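Local coordinates for GH18 chiitnase (Pseudoalteromonas aurantia, PDB 6K7Z), which hydrolyses chitin as a family 18 glycoside hydrolase, probably cutting within the chain as an endochitinase, at residues Y7-A12 with L28-S33; Q70-S75 with N107-V112; E172-V177 with T209-M214; A196-I201 with G233-Q238; F223-N228 with I257-F262. One frame throughout, in Å; residues are numbered along the deposited sequence.

Contact 1 (Y7-A12 with L28-S33); sequences YYNSGA and LAFLSS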
# COMPACT_ATOMS: atom_id res chain seq x y z
N TYR A 7 3.64 -6.84 -0.05
CA TYR A 7 2.79 -7.07 1.11
C TYR A 7 2.99 -8.46 1.67
O TYR A 7 3.09 -9.44 0.92
CB TYR A 7 1.31 -6.89 0.77
CG TYR A 7 0.89 -5.46 0.59
CD1 TYR A 7 1.13 -4.80 -0.62
CD2 TYR A 7 0.28 -4.77 1.61
CE1 TYR A 7 0.78 -3.49 -0.80
CE2 TYR A 7 -0.09 -3.43 1.44
CZ TYR A 7 0.16 -2.81 0.23
OH TYR A 7 -0.19 -1.51 0.04
N TYR A 8 3.05 -8.56 3.00
CA TYR A 8 3.16 -9.85 3.67
C TYR A 8 1.86 -10.08 4.43
O TYR A 8 1.62 -9.44 5.46
CB TYR A 8 4.37 -9.88 4.59
CG TYR A 8 4.65 -11.25 5.18
CD1 TYR A 8 5.36 -12.19 4.46
CD2 TYR A 8 4.20 -11.60 6.44
CE1 TYR A 8 5.64 -13.43 4.97
CE2 TYR A 8 4.47 -12.87 6.97
CZ TYR A 8 5.19 -13.78 6.21
OH TYR A 8 5.50 -15.05 6.69
N ASN A 9 1.03 -11.00 3.93
CA ASN A 9 -0.20 -11.40 4.61
C ASN A 9 -0.16 -12.90 4.86
O ASN A 9 -0.07 -13.32 6.02
CB ASN A 9 -1.42 -10.99 3.78
CG ASN A 9 -2.75 -11.26 4.49
OD1 ASN A 9 -3.56 -12.05 4.01
ND2 ASN A 9 -2.98 -10.60 5.62
N SER A 10 -0.19 -13.73 3.81
CA SER A 10 0.00 -15.17 3.97
C SER A 10 1.40 -15.47 4.49
O SER A 10 2.38 -14.82 4.10
CB SER A 10 -0.22 -15.89 2.64
OG SER A 10 0.41 -17.17 2.67
N GLY A 11 1.51 -16.48 5.35
CA GLY A 11 2.80 -16.86 5.89
C GLY A 11 3.47 -18.05 5.24
O GLY A 11 4.37 -18.64 5.85
N ALA A 12 3.08 -18.39 4.01
CA ALA A 12 3.57 -19.62 3.38
C ALA A 12 5.08 -19.61 3.17
O ALA A 12 5.71 -20.67 3.14
CB ALA A 12 2.86 -19.85 2.04
N LEU A 28 3.51 -5.09 6.29
CA LEU A 28 2.87 -6.17 7.03
C LEU A 28 1.36 -5.95 7.00
O LEU A 28 0.87 -4.89 7.39
CB LEU A 28 3.39 -6.23 8.47
CG LEU A 28 4.91 -6.21 8.59
CD1 LEU A 28 5.33 -6.11 10.05
CD2 LEU A 28 5.50 -7.47 7.93
N ALA A 29 0.63 -6.96 6.53
CA ALA A 29 -0.82 -6.87 6.38
C ALA A 29 -1.55 -7.88 7.28
O ALA A 29 -1.29 -9.07 7.16
CB ALA A 29 -1.19 -7.11 4.91
N PHE A 30 -2.50 -7.47 8.13
CA PHE A 30 -3.01 -6.12 8.28
C PHE A 30 -3.24 -5.77 9.75
O PHE A 30 -3.34 -6.63 10.62
CB PHE A 30 -4.36 -5.93 7.57
CG PHE A 30 -4.30 -5.97 6.08
CD1 PHE A 30 -3.84 -4.87 5.37
CD2 PHE A 30 -4.75 -7.07 5.38
CE1 PHE A 30 -3.79 -4.90 3.97
CE2 PHE A 30 -4.71 -7.11 3.99
CZ PHE A 30 -4.23 -6.02 3.29
N LEU A 31 -3.38 -4.48 9.98
CA LEU A 31 -3.98 -3.95 11.20
C LEU A 31 -5.29 -3.30 10.79
O LEU A 31 -5.32 -2.58 9.79
CB LEU A 31 -3.03 -2.94 11.86
CG LEU A 31 -3.41 -2.32 13.20
CD1 LEU A 31 -3.38 -3.37 14.30
CD2 LEU A 31 -2.45 -1.18 13.50
N SER A 32 -6.37 -3.58 11.52
CA SER A 32 -7.66 -3.04 11.09
C SER A 32 -8.60 -2.92 12.29
O SER A 32 -8.28 -3.32 13.40
CB SER A 32 -8.29 -3.89 9.97
OG SER A 32 -8.61 -5.20 10.40
N SER A 33 -9.77 -2.33 12.04
CA SER A 33 -10.76 -2.16 13.10
C SER A 33 -11.34 -3.50 13.53
O SER A 33 -11.59 -4.38 12.70
CB SER A 33 -11.89 -1.25 12.62
OG SER A 33 -11.46 0.10 12.49
O HOH W 1 0.50 -11.09 8.21
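Y8 and A29 join two parallel strands of the TIM barrel where strand 3-8 ends, beside the middle of strand 25-33. A29 N gives a hydrogen bond to Y8 O (2.9 Å), nearly straight at 166°. One residue on, N9 continues the pairing with its side chain. CG of N9 is anti to the backbone N (chi1 -174°), and the amide turns ND2 onto A29 O at 2.8 Å. The oxygen lies in the plane of the N9 amide, but the donor stands well above the A29 carbonyl plane. Water 1 lies 2.9 Å from A29 O and may donate to it as well. An alanine in place of N9 would probably leave A29 O without its amide donor and the two strands without this side-chain tie. The A29 carbonyl belongs to the cis peptide A29-F30, which brings the F30 ring back over A29, with CB of A29 above the ring centre. CB of A29 also meets the edge of the Y7 ring at CD2 (4.3 Å). The hydroxyl of Y7 is hydrogen-bonded to OD2 of D113. A non-proline cis peptide in this second barrel strand is a recurring feature of family 18 chitinases.

Contact 2 (Q70-S75 with N107-V112); sequences QKVLIS and NQLDGV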
# COMPACT_ATOMS: atom_id res chain seq x y z
N GLN A 70 16.16 -2.33 4.97
CA GLN A 70 14.85 -2.42 4.40
C GLN A 70 13.90 -1.72 5.38
O GLN A 70 14.19 -1.63 6.52
CB GLN A 70 14.42 -3.86 4.17
CG GLN A 70 15.15 -4.55 3.06
CD GLN A 70 14.93 -6.04 3.07
OE1 GLN A 70 14.86 -6.61 4.10
NE2 GLN A 70 14.82 -6.64 1.93
N LYS A 71 12.79 -1.22 4.88
CA LYS A 71 11.79 -0.57 5.71
C LYS A 71 10.57 -1.47 5.86
O LYS A 71 10.16 -2.14 4.91
CB LYS A 71 11.38 0.79 5.13
CG LYS A 71 12.56 1.70 4.81
CD LYS A 71 12.26 3.14 5.17
CE LYS A 71 13.50 4.03 5.10
NZ LYS A 71 13.14 5.47 5.25
N VAL A 72 10.01 -1.48 7.06
CA VAL A 72 8.91 -2.36 7.40
C VAL A 72 7.79 -1.49 7.92
O VAL A 72 7.96 -0.78 8.92
CB VAL A 72 9.31 -3.40 8.46
CG1 VAL A 72 8.18 -4.38 8.69
CG2 VAL A 72 10.60 -4.13 8.05
N LEU A 73 6.65 -1.53 7.24
CA LEU A 73 5.47 -0.76 7.60
C LEU A 73 4.37 -1.70 8.07
O LEU A 73 4.33 -2.88 7.69
CB LEU A 73 4.94 0.05 6.42
CG LEU A 73 5.93 0.85 5.57
CD1 LEU A 73 5.16 1.73 4.59
CD2 LEU A 73 6.85 1.69 6.42
N ILE A 74 3.47 -1.17 8.88
CA ILE A 74 2.22 -1.85 9.15
C ILE A 74 1.18 -1.31 8.17
O ILE A 74 1.07 -0.09 7.98
CB ILE A 74 1.78 -1.68 10.62
CG1 ILE A 74 0.53 -2.51 10.91
CG2 ILE A 74 1.58 -0.20 11.01
CD1 ILE A 74 0.77 -4.02 10.81
N SER A 75 0.48 -2.21 7.49
CA SER A 75 -0.58 -1.80 6.58
C SER A 75 -1.89 -1.78 7.35
O SER A 75 -2.32 -2.81 7.90
CB SER A 75 -0.67 -2.72 5.37
OG SER A 75 -1.59 -2.19 4.44
N ASN A 107 6.23 -0.99 18.27
CA ASN A 107 6.76 -2.15 17.57
C ASN A 107 7.95 -1.81 16.68
O ASN A 107 8.34 -2.64 15.85
CB ASN A 107 5.65 -2.82 16.75
CG ASN A 107 4.56 -3.40 17.63
OD1 ASN A 107 4.74 -4.44 18.26
ND2 ASN A 107 3.43 -2.71 17.69
N GLN A 108 8.52 -0.62 16.84
CA GLN A 108 9.75 -0.21 16.16
C GLN A 108 9.64 -0.39 14.64
O GLN A 108 10.56 -0.90 13.99
CB GLN A 108 10.96 -0.96 16.72
CG GLN A 108 11.31 -0.56 18.15
CD GLN A 108 10.42 -1.24 19.17
OE1 GLN A 108 9.98 -2.37 18.98
NE2 GLN A 108 10.14 -0.54 20.27
N LEU A 109 8.52 0.02 14.07
CA LEU A 109 8.33 -0.08 12.63
C LEU A 109 8.74 1.23 11.96
O LEU A 109 9.00 2.24 12.61
CB LEU A 109 6.87 -0.41 12.31
CG LEU A 109 6.39 -1.70 12.95
CD1 LEU A 109 4.95 -2.00 12.56
CD2 LEU A 109 7.32 -2.87 12.56
N ASP A 110 8.78 1.20 10.63
CA ASP A 110 9.22 2.38 9.89
C ASP A 110 8.08 3.26 9.41
O ASP A 110 8.34 4.26 8.75
CB ASP A 110 10.10 1.95 8.71
CG ASP A 110 11.37 1.27 9.17
OD1 ASP A 110 12.25 1.98 9.72
OD2 ASP A 110 11.48 0.04 9.02
N GLY A 111 6.83 2.93 9.75
CA GLY A 111 5.73 3.75 9.32
C GLY A 111 4.50 2.92 8.99
O GLY A 111 4.36 1.78 9.44
N VAL A 112 3.60 3.52 8.21
CA VAL A 112 2.27 2.98 7.98
C VAL A 112 1.97 3.02 6.49
O VAL A 112 2.27 4.00 5.81
CB VAL A 112 1.18 3.77 8.73
CG1 VAL A 112 -0.20 3.16 8.48
CG2 VAL A 112 1.45 3.80 10.20
O HOH W 2 12.59 4.51 8.53
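D110 grips V72 with both backbone and side chain. Its N-H points nearly along the C=O axis of V72, with D110 N to V72 O at 2.7 Å. Its carboxylate turns back, CG anti to the carbonyl carbon (chi1 -64°), and OD2 takes the N-H of V72 at 2.9 Å on its anti side. Further along, I74 N donates to G111 O (3.1 Å), and the parallel pairing of I74 with V112 begins. G111 has backbone angles at which a side chain would collide with the preceding carbonyl; it would also lie tight against CD2 of L73. On the other side, CD1 of L109 packs on CB of I74 at 3.7 Å. I74 and V112 lie side by side, CG2 to CG2 4.1 Å. In the second shell, Q66 NE2 also bonds OD2 of D110, while water 2 donates to OD1 at 2.8 Å. D110 opens the DxxDxDxE sequence motif of family 18, and D113 is its next aspartate. Q108 ends helix 93-106 in a Schellman motif just before. V72 and L109 face helix 56-67, I74 and V112 face helix 93-106, and strand 25-33 flanks strand 71-77.

Contact 3 (E172-V177 with T209-M214); sequences EVVELV and TKLPNM
V174 and N213 carry the polar part of this contact, in which helix 169-177 meets the loop after helix 198-209. ND2 of N213 donates to the backbone oxygen of V174 (2.9 Å), and the bond is almost straight at 174°. The donor lies in the carbonyl plane of V174, and the oxygen lies in the amide plane of N213, so the bond is well aligned on both sides. The backbone holds N213 in place. L211 to M214 form a type II beta turn, closed by M214 N to L211 O at 3.0 Å. N213 takes the third position of the turn with positive phi (72°), a conformation that asparagine tolerates well. An alanine here would probably leave V174 O without this donor and the turn without its polar tie to the helix.

The apolar contacts centre on V174, which points toward the loop. CG1 meets CE of M214 at 3.9 Å, and CG2 meets CB of L211 at 4.1 Å. Both side chains cross V174 at about a right angle. M214 is bent at chi2 and chi3: chi2 folds SD back, and chi3 of 104° carries CE to the valine. L184 of strand 183-187 touches both V174 and M214 and closes this patch on the barrel side.

At the surface, E175 and P212 lie side by side. CG of E175 meets CG of P212 at 3.8 Å. Such packing of a helix end against an alpha-to-beta turn belongs to the N-terminal side of a TIM barrel.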
# COMPACT_ATOMS: atom_id res chain seq x y z
N GLU A 172 -8.45 14.45 -4.90
CA GLU A 172 -8.57 15.41 -3.81
C GLU A 172 -7.51 15.17 -2.76
O GLU A 172 -6.89 16.12 -2.26
CB GLU A 172 -9.97 15.34 -3.20
CG GLU A 172 -10.21 16.37 -2.09
CD GLU A 172 -11.63 16.31 -1.50
OE1 GLU A 172 -12.56 15.84 -2.19
OE2 GLU A 172 -11.80 16.74 -0.34
N VAL A 173 -7.26 13.91 -2.41
CA VAL A 173 -6.27 13.61 -1.38
C VAL A 173 -4.90 14.17 -1.78
O VAL A 173 -4.28 14.92 -1.02
CB VAL A 173 -6.20 12.09 -1.11
CG1 VAL A 173 -5.03 11.77 -0.19
CG2 VAL A 173 -7.51 11.61 -0.49
N VAL A 174 -4.41 13.81 -2.97
CA VAL A 174 -3.05 14.24 -3.30
C VAL A 174 -2.99 15.75 -3.48
O VAL A 174 -1.96 16.37 -3.18
CB VAL A 174 -2.49 13.51 -4.54
CG1 VAL A 174 -2.40 12.00 -4.29
CG2 VAL A 174 -3.30 13.82 -5.80
N GLU A 175 -4.07 16.37 -3.94
CA GLU A 175 -4.08 17.81 -4.09
C GLU A 175 -3.93 18.53 -2.76
O GLU A 175 -3.29 19.59 -2.70
CB GLU A 175 -5.36 18.25 -4.78
CG GLU A 175 -5.27 18.06 -6.28
CD GLU A 175 -6.60 18.18 -6.97
OE1 GLU A 175 -7.65 18.18 -6.29
OE2 GLU A 175 -6.59 18.27 -8.21
N LEU A 176 -4.48 17.98 -1.68
CA LEU A 176 -4.42 18.64 -0.38
C LEU A 176 -3.24 18.22 0.48
O LEU A 176 -2.69 19.06 1.20
CB LEU A 176 -5.72 18.39 0.39
CG LEU A 176 -6.84 19.43 0.18
CD1 LEU A 176 -6.35 20.81 0.61
CD2 LEU A 176 -7.33 19.45 -1.25
N VAL A 177 -2.82 16.95 0.44
CA VAL A 177 -1.79 16.46 1.36
C VAL A 177 -0.76 15.58 0.66
O VAL A 177 0.03 14.90 1.33
CB VAL A 177 -2.40 15.69 2.55
CG1 VAL A 177 -3.34 16.58 3.38
CG2 VAL A 177 -3.09 14.40 2.06
N THR A 209 1.46 10.35 -12.29
CA THR A 209 2.68 11.04 -11.88
C THR A 209 2.59 12.54 -12.07
O THR A 209 3.41 13.27 -11.50
CB THR A 209 3.90 10.54 -12.65
OG1 THR A 209 3.76 10.90 -14.04
CG2 THR A 209 4.05 9.04 -12.51
N LYS A 210 1.63 13.01 -12.86
CA LYS A 210 1.47 14.42 -13.17
C LYS A 210 0.36 15.09 -12.37
O LYS A 210 0.07 16.27 -12.60
CB LYS A 210 1.20 14.59 -14.66
CG LYS A 210 2.35 14.10 -15.53
CD LYS A 210 2.04 14.28 -17.01
CE LYS A 210 3.13 13.68 -17.88
NZ LYS A 210 2.77 13.70 -19.33
N LEU A 211 -0.26 14.37 -11.44
CA LEU A 211 -1.21 14.99 -10.53
C LEU A 211 -0.49 15.98 -9.62
O LEU A 211 0.72 15.86 -9.41
CB LEU A 211 -1.94 13.93 -9.70
CG LEU A 211 -3.01 13.10 -10.45
CD1 LEU A 211 -3.41 11.88 -9.64
CD2 LEU A 211 -4.23 13.94 -10.78
N PRO A 212 -1.20 16.98 -9.10
CA PRO A 212 -0.55 17.92 -8.17
C PRO A 212 0.10 17.20 -7.00
O PRO A 212 -0.49 16.30 -6.40
CB PRO A 212 -1.72 18.81 -7.72
CG PRO A 212 -2.67 18.81 -8.92
CD PRO A 212 -2.56 17.41 -9.48
N ASN A 213 1.34 17.58 -6.70
CA ASN A 213 2.21 17.05 -5.65
C ASN A 213 2.73 15.66 -5.96
O ASN A 213 3.55 15.14 -5.19
CB ASN A 213 1.52 17.03 -4.27
CG ASN A 213 1.12 18.41 -3.82
OD1 ASN A 213 1.92 19.34 -3.87
ND2 ASN A 213 -0.14 18.56 -3.44
N MET A 214 2.32 15.04 -7.05
CA MET A 214 2.81 13.71 -7.39
C MET A 214 4.00 13.80 -8.33
O MET A 214 4.35 14.87 -8.85
CB MET A 214 1.68 12.87 -7.99
CG MET A 214 0.63 12.47 -6.96
SD MET A 214 1.26 11.31 -5.72
CE MET A 214 1.47 12.39 -4.30

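Contact 4 (A196-I201 with G233-Q238); sequences ANPDQI and GYMPVQ
G233 meets A196 through backbone alone. CA of G233 lies 3.5 Å from N of A196, and water 3 bridges the two residues. The water donates to G233 O (2.7 Å) and accepts from A196 N (2.8 Å). At G233 the positive phi (110°) would bring a side chain into the preceding carbonyl. Y234 turns its side chain away and touches only with its backbone, O to CB of A196 at 3.8 Å.

M235 does most of the packing. Its first torsion sets CG anti to the carbonyl carbon, and CG rests on CA of A196 at 3.6 Å. SD of M235 then reaches CG of P198 at 3.8 Å, with the two side chains crossing obliquely. P198 follows N197, which caps helix 198-209: its OD1 accepts a weak bond from Q200 N at 3.3 Å, and its ND2 is held by P193 O. The bend at chi3 (-67°) places CE of M235, which meets CD1 of I201 tip to tip at 3.8 Å. One methionine thus spans A196 and the first turn of helix 198-209. Helices 198-209 and 237-251 both belong to the outer shell of the TIM barrel, and F223 of strand 219-224 touches both I201 and M235 from the inside. P198 also leans on E243 and V244 of helix 237-251. After M235, P236 takes the N-cap position of that helix.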
# COMPACT_ATOMS: atom_id res chain seq x y z
N ALA A 196 -4.61 -6.34 -16.42
CA ALA A 196 -3.96 -7.11 -17.50
C ALA A 196 -4.01 -6.36 -18.82
O ALA A 196 -4.00 -6.98 -19.90
CB ALA A 196 -4.58 -8.50 -17.64
N ASN A 197 -4.04 -5.03 -18.76
CA ASN A 197 -4.15 -4.17 -19.93
C ASN A 197 -2.97 -3.20 -19.90
O ASN A 197 -3.12 -2.04 -19.48
CB ASN A 197 -5.50 -3.45 -19.92
CG ASN A 197 -5.72 -2.59 -21.13
OD1 ASN A 197 -4.81 -2.30 -21.90
ND2 ASN A 197 -6.97 -2.14 -21.30
N PRO A 198 -1.79 -3.64 -20.34
CA PRO A 198 -0.58 -2.83 -20.15
C PRO A 198 -0.68 -1.42 -20.72
O PRO A 198 -0.21 -0.47 -20.08
CB PRO A 198 0.51 -3.63 -20.89
CG PRO A 198 -0.01 -5.01 -20.98
CD PRO A 198 -1.51 -4.91 -21.05
N ASP A 199 -1.25 -1.27 -21.92
CA ASP A 199 -1.36 0.06 -22.50
C ASP A 199 -2.14 1.00 -21.58
O ASP A 199 -1.74 2.15 -21.36
CB ASP A 199 -2.04 -0.02 -23.87
CG ASP A 199 -1.36 -1.01 -24.78
OD1 ASP A 199 -0.17 -1.30 -24.53
OD2 ASP A 199 -2.01 -1.49 -25.74
N GLN A 200 -3.24 0.51 -21.02
CA GLN A 200 -4.01 1.34 -20.11
C GLN A 200 -3.25 1.60 -18.81
O GLN A 200 -3.33 2.69 -18.24
CB GLN A 200 -5.36 0.68 -19.84
CG GLN A 200 -6.27 1.47 -18.92
CD GLN A 200 -6.72 2.77 -19.54
OE1 GLN A 200 -6.31 3.86 -19.13
NE2 GLN A 200 -7.57 2.67 -20.56
N ILE A 201 -2.49 0.61 -18.34
CA ILE A 201 -1.74 0.81 -17.10
C ILE A 201 -0.67 1.88 -17.29
O ILE A 201 -0.47 2.74 -16.42
CB ILE A 201 -1.13 -0.53 -16.63
CG1 ILE A 201 -2.23 -1.50 -16.20
CG2 ILE A 201 -0.11 -0.30 -15.52
CD1 ILE A 201 -1.76 -2.96 -16.15
N GLY A 233 -6.21 -9.23 -13.40
CA GLY A 233 -5.02 -8.42 -13.58
C GLY A 233 -3.70 -9.16 -13.57
O GLY A 233 -2.65 -8.52 -13.73
N TYR A 234 -3.69 -10.48 -13.38
CA TYR A 234 -2.43 -11.19 -13.47
C TYR A 234 -1.83 -11.03 -14.86
O TYR A 234 -2.52 -11.14 -15.88
CB TYR A 234 -2.59 -12.68 -13.15
CG TYR A 234 -1.37 -13.47 -13.58
CD1 TYR A 234 -0.21 -13.50 -12.80
CD2 TYR A 234 -1.36 -14.16 -14.79
CE1 TYR A 234 0.91 -14.21 -13.20
CE2 TYR A 234 -0.25 -14.86 -15.21
CZ TYR A 234 0.88 -14.89 -14.41
OH TYR A 234 1.99 -15.59 -14.84
N MET A 235 -0.53 -10.76 -14.89
CA MET A 235 0.24 -10.75 -16.12
C MET A 235 1.55 -11.48 -15.85
O MET A 235 2.14 -11.32 -14.77
CB MET A 235 0.52 -9.33 -16.62
CG MET A 235 -0.71 -8.59 -17.11
SD MET A 235 -0.26 -7.01 -17.79
CE MET A 235 0.32 -6.17 -16.31
N PRO A 236 2.03 -12.28 -16.80
CA PRO A 236 3.35 -12.89 -16.64
C PRO A 236 4.41 -11.81 -16.49
O PRO A 236 4.25 -10.68 -16.96
CB PRO A 236 3.55 -13.68 -17.95
CG PRO A 236 2.19 -13.80 -18.54
CD PRO A 236 1.43 -12.58 -18.11
N VAL A 237 5.51 -12.18 -15.84
CA VAL A 237 6.50 -11.16 -15.52
C VAL A 237 7.13 -10.58 -16.79
O VAL A 237 7.48 -9.40 -16.82
CB VAL A 237 7.56 -11.71 -14.54
CG1 VAL A 237 8.51 -12.58 -15.23
CG2 VAL A 237 8.31 -10.57 -13.90
N GLN A 238 7.22 -11.37 -17.88
CA GLN A 238 7.80 -10.82 -19.10
C GLN A 238 6.90 -9.75 -19.70
O GLN A 238 7.38 -8.83 -20.37
CB GLN A 238 8.06 -11.91 -20.14
CG GLN A 238 6.84 -12.59 -20.74
CD GLN A 238 6.51 -13.91 -20.07
OE1 GLN A 238 6.83 -14.12 -18.90
NE2 GLN A 238 5.89 -14.82 -20.82
O HOH W 3 -2.72 -5.89 -14.38

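Contact 5 (F223-N228 with I257-F262); sequences FPVTQN and IMNWQF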
# COMPACT_ATOMS: atom_id res chain seq x y z
N PHE A 223 1.18 -5.08 -8.74
CA PHE A 223 0.73 -6.21 -9.55
C PHE A 223 0.60 -7.46 -8.70
O PHE A 223 1.29 -7.60 -7.68
CB PHE A 223 1.70 -6.49 -10.70
CG PHE A 223 1.82 -5.36 -11.67
CD1 PHE A 223 0.87 -5.20 -12.66
CD2 PHE A 223 2.83 -4.43 -11.55
CE1 PHE A 223 0.95 -4.14 -13.54
CE2 PHE A 223 2.92 -3.36 -12.43
CZ PHE A 223 1.98 -3.22 -13.42
N PRO A 224 -0.24 -8.42 -9.11
CA PRO A 224 -0.26 -9.73 -8.45
C PRO A 224 0.92 -10.57 -8.91
O PRO A 224 1.30 -10.53 -10.08
CB PRO A 224 -1.58 -10.35 -8.90
CG PRO A 224 -2.09 -9.50 -10.03
CD PRO A 224 -1.12 -8.39 -10.30
N VAL A 225 1.49 -11.35 -7.99
CA VAL A 225 2.60 -12.22 -8.35
C VAL A 225 2.11 -13.36 -9.22
O VAL A 225 2.68 -13.64 -10.29
CB VAL A 225 3.33 -12.74 -7.11
CG1 VAL A 225 4.47 -13.67 -7.51
CG2 VAL A 225 3.85 -11.57 -6.27
N THR A 226 1.06 -14.04 -8.78
CA THR A 226 0.50 -15.19 -9.49
C THR A 226 -0.96 -14.97 -9.81
O THR A 226 -1.62 -14.07 -9.27
CB THR A 226 0.61 -16.46 -8.66
OG1 THR A 226 -0.20 -16.32 -7.48
CG2 THR A 226 2.07 -16.77 -8.30
N GLN A 227 -1.50 -15.87 -10.61
CA GLN A 227 -2.88 -15.81 -10.94
C GLN A 227 -3.80 -15.87 -9.69
O GLN A 227 -4.84 -15.29 -9.69
CB GLN A 227 -3.24 -16.99 -11.81
CG GLN A 227 -4.74 -17.22 -12.02
CD GLN A 227 -5.30 -18.28 -11.08
OE1 GLN A 227 -4.81 -19.41 -11.01
NE2 GLN A 227 -6.36 -17.93 -10.40
N ASN A 228 -3.42 -16.62 -8.67
CA ASN A 228 -4.31 -16.75 -7.51
C ASN A 228 -4.23 -15.54 -6.60
O ASN A 228 -4.95 -15.51 -5.59
CB ASN A 228 -3.99 -18.02 -6.70
CG ASN A 228 -5.06 -18.37 -5.67
OD1 ASN A 228 -4.83 -18.30 -4.46
ND2 ASN A 228 -6.24 -18.73 -6.14
N ILE A 257 7.85 -0.83 -8.24
CA ILE A 257 6.93 -1.94 -8.44
C ILE A 257 6.55 -2.52 -7.09
O ILE A 257 7.43 -2.82 -6.28
CB ILE A 257 7.56 -3.05 -9.31
CG1 ILE A 257 7.79 -2.54 -10.74
CG2 ILE A 257 6.67 -4.30 -9.30
CD1 ILE A 257 6.49 -2.29 -11.51
N MET A 258 5.25 -2.68 -6.87
CA MET A 258 4.70 -3.32 -5.68
C MET A 258 4.09 -4.66 -6.09
O MET A 258 3.70 -4.84 -7.24
CB MET A 258 3.63 -2.42 -5.03
CG MET A 258 2.87 -3.05 -3.85
SD MET A 258 1.40 -3.95 -4.40
CE MET A 258 0.21 -2.62 -4.61
N ASN A 259 4.04 -5.61 -5.16
CA ASN A 259 3.33 -6.84 -5.48
C ASN A 259 2.44 -7.28 -4.32
O ASN A 259 2.69 -6.98 -3.15
CB ASN A 259 4.27 -8.00 -5.89
CG ASN A 259 5.06 -8.58 -4.73
OD1 ASN A 259 4.51 -9.10 -3.76
ND2 ASN A 259 6.38 -8.54 -4.86
N TRP A 260 1.37 -7.97 -4.70
CA TRP A 260 0.57 -8.75 -3.78
C TRP A 260 0.74 -10.19 -4.25
O TRP A 260 0.36 -10.49 -5.39
CB TRP A 260 -0.91 -8.33 -3.82
CG TRP A 260 -1.75 -9.11 -2.85
CD1 TRP A 260 -2.36 -10.32 -3.08
CD2 TRP A 260 -2.01 -8.78 -1.49
NE1 TRP A 260 -3.02 -10.74 -1.94
CE2 TRP A 260 -2.82 -9.81 -0.95
CE3 TRP A 260 -1.67 -7.70 -0.67
CZ2 TRP A 260 -3.27 -9.80 0.38
CZ3 TRP A 260 -2.12 -7.68 0.64
CH2 TRP A 260 -2.91 -8.73 1.15
N GLN A 261 1.34 -11.07 -3.46
CA GLN A 261 1.93 -10.79 -2.16
C GLN A 261 3.18 -11.66 -2.01
O GLN A 261 3.40 -12.59 -2.80
CB GLN A 261 0.94 -11.08 -1.03
CG GLN A 261 0.44 -12.53 -0.98
CD GLN A 261 -0.35 -12.83 0.29
OE1 GLN A 261 0.14 -12.60 1.40
NE2 GLN A 261 -1.57 -13.34 0.13
N PHE A 262 3.96 -11.38 -0.96
CA PHE A 262 5.28 -11.98 -0.79
C PHE A 262 5.26 -13.51 -0.88
O PHE A 262 6.07 -14.12 -1.59
CB PHE A 262 5.87 -11.53 0.56
CG PHE A 262 7.20 -12.13 0.85
CD1 PHE A 262 8.34 -11.65 0.22
CD2 PHE A 262 7.31 -13.18 1.75
CE1 PHE A 262 9.58 -12.22 0.48
CE2 PHE A 262 8.54 -13.75 2.03
CZ PHE A 262 9.68 -13.27 1.41
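In F223 CG, and in I257 CG1, lies anti to the carbonyl carbon, and the two side chains cross. In I257 a further turn at chi2 (-69°) places CD1 at the edge of the F223 ring, 3.8 Å from CE2. N259 differs. Its chi1 of 72° puts CG in the crowded position between N and carbonyl carbon, where CG2 of V225 packs on it at 3.6 Å. The N259 amide is held from elsewhere, OD1 by T6 OG1 and ND2 by Y23 OH.

The backbones run parallel as the two strands of a beta-alpha-beta unit of the TIM barrel, with helix 237-251 as the crossover. F223 N donates to M258 O (2.9 Å), and W260 N donates to F223 O (3.0 Å). V225 N donates to W260 O (3.0 Å), already beyond the end of its strand. CA of N259 adds a CH...O contact to F223 O at 3.1 Å.

The peptide W260-Q261 is cis. It folds Q261 back, and CB of Q261 lies over one face of the W260 ring, toward its rim. A tryptophan at this strand end commonly lines the substrate cleft in family 18 chitinases, and W260 probably does so. Q261 OE1 takes the N-H groups of N9 and S10, while Q261 N is buried with no partner in the model.

From the N terminus, contact 1 closes the short loop between strands 3-8 and 25-33. Contact 2 follows in series and closes the longer span of helices between strands 71-77 and 111-115. The two touch directly, because strands 25-33 and 71-77 are neighbours. Contact 3 closes the span that holds strand 183-187 and helix 198-209. Contact 4 closes the span that holds helix 198-209 and strand 219-224, and it crosses contact 3. Contact 5 closes the beta-alpha-beta unit with helix 237-251; it crosses contact 4 and touches it. No pair is nested. Contacts 5 and 1 touch through the neighbouring strands 256-260 and 3-8. That pairing closes the barrel.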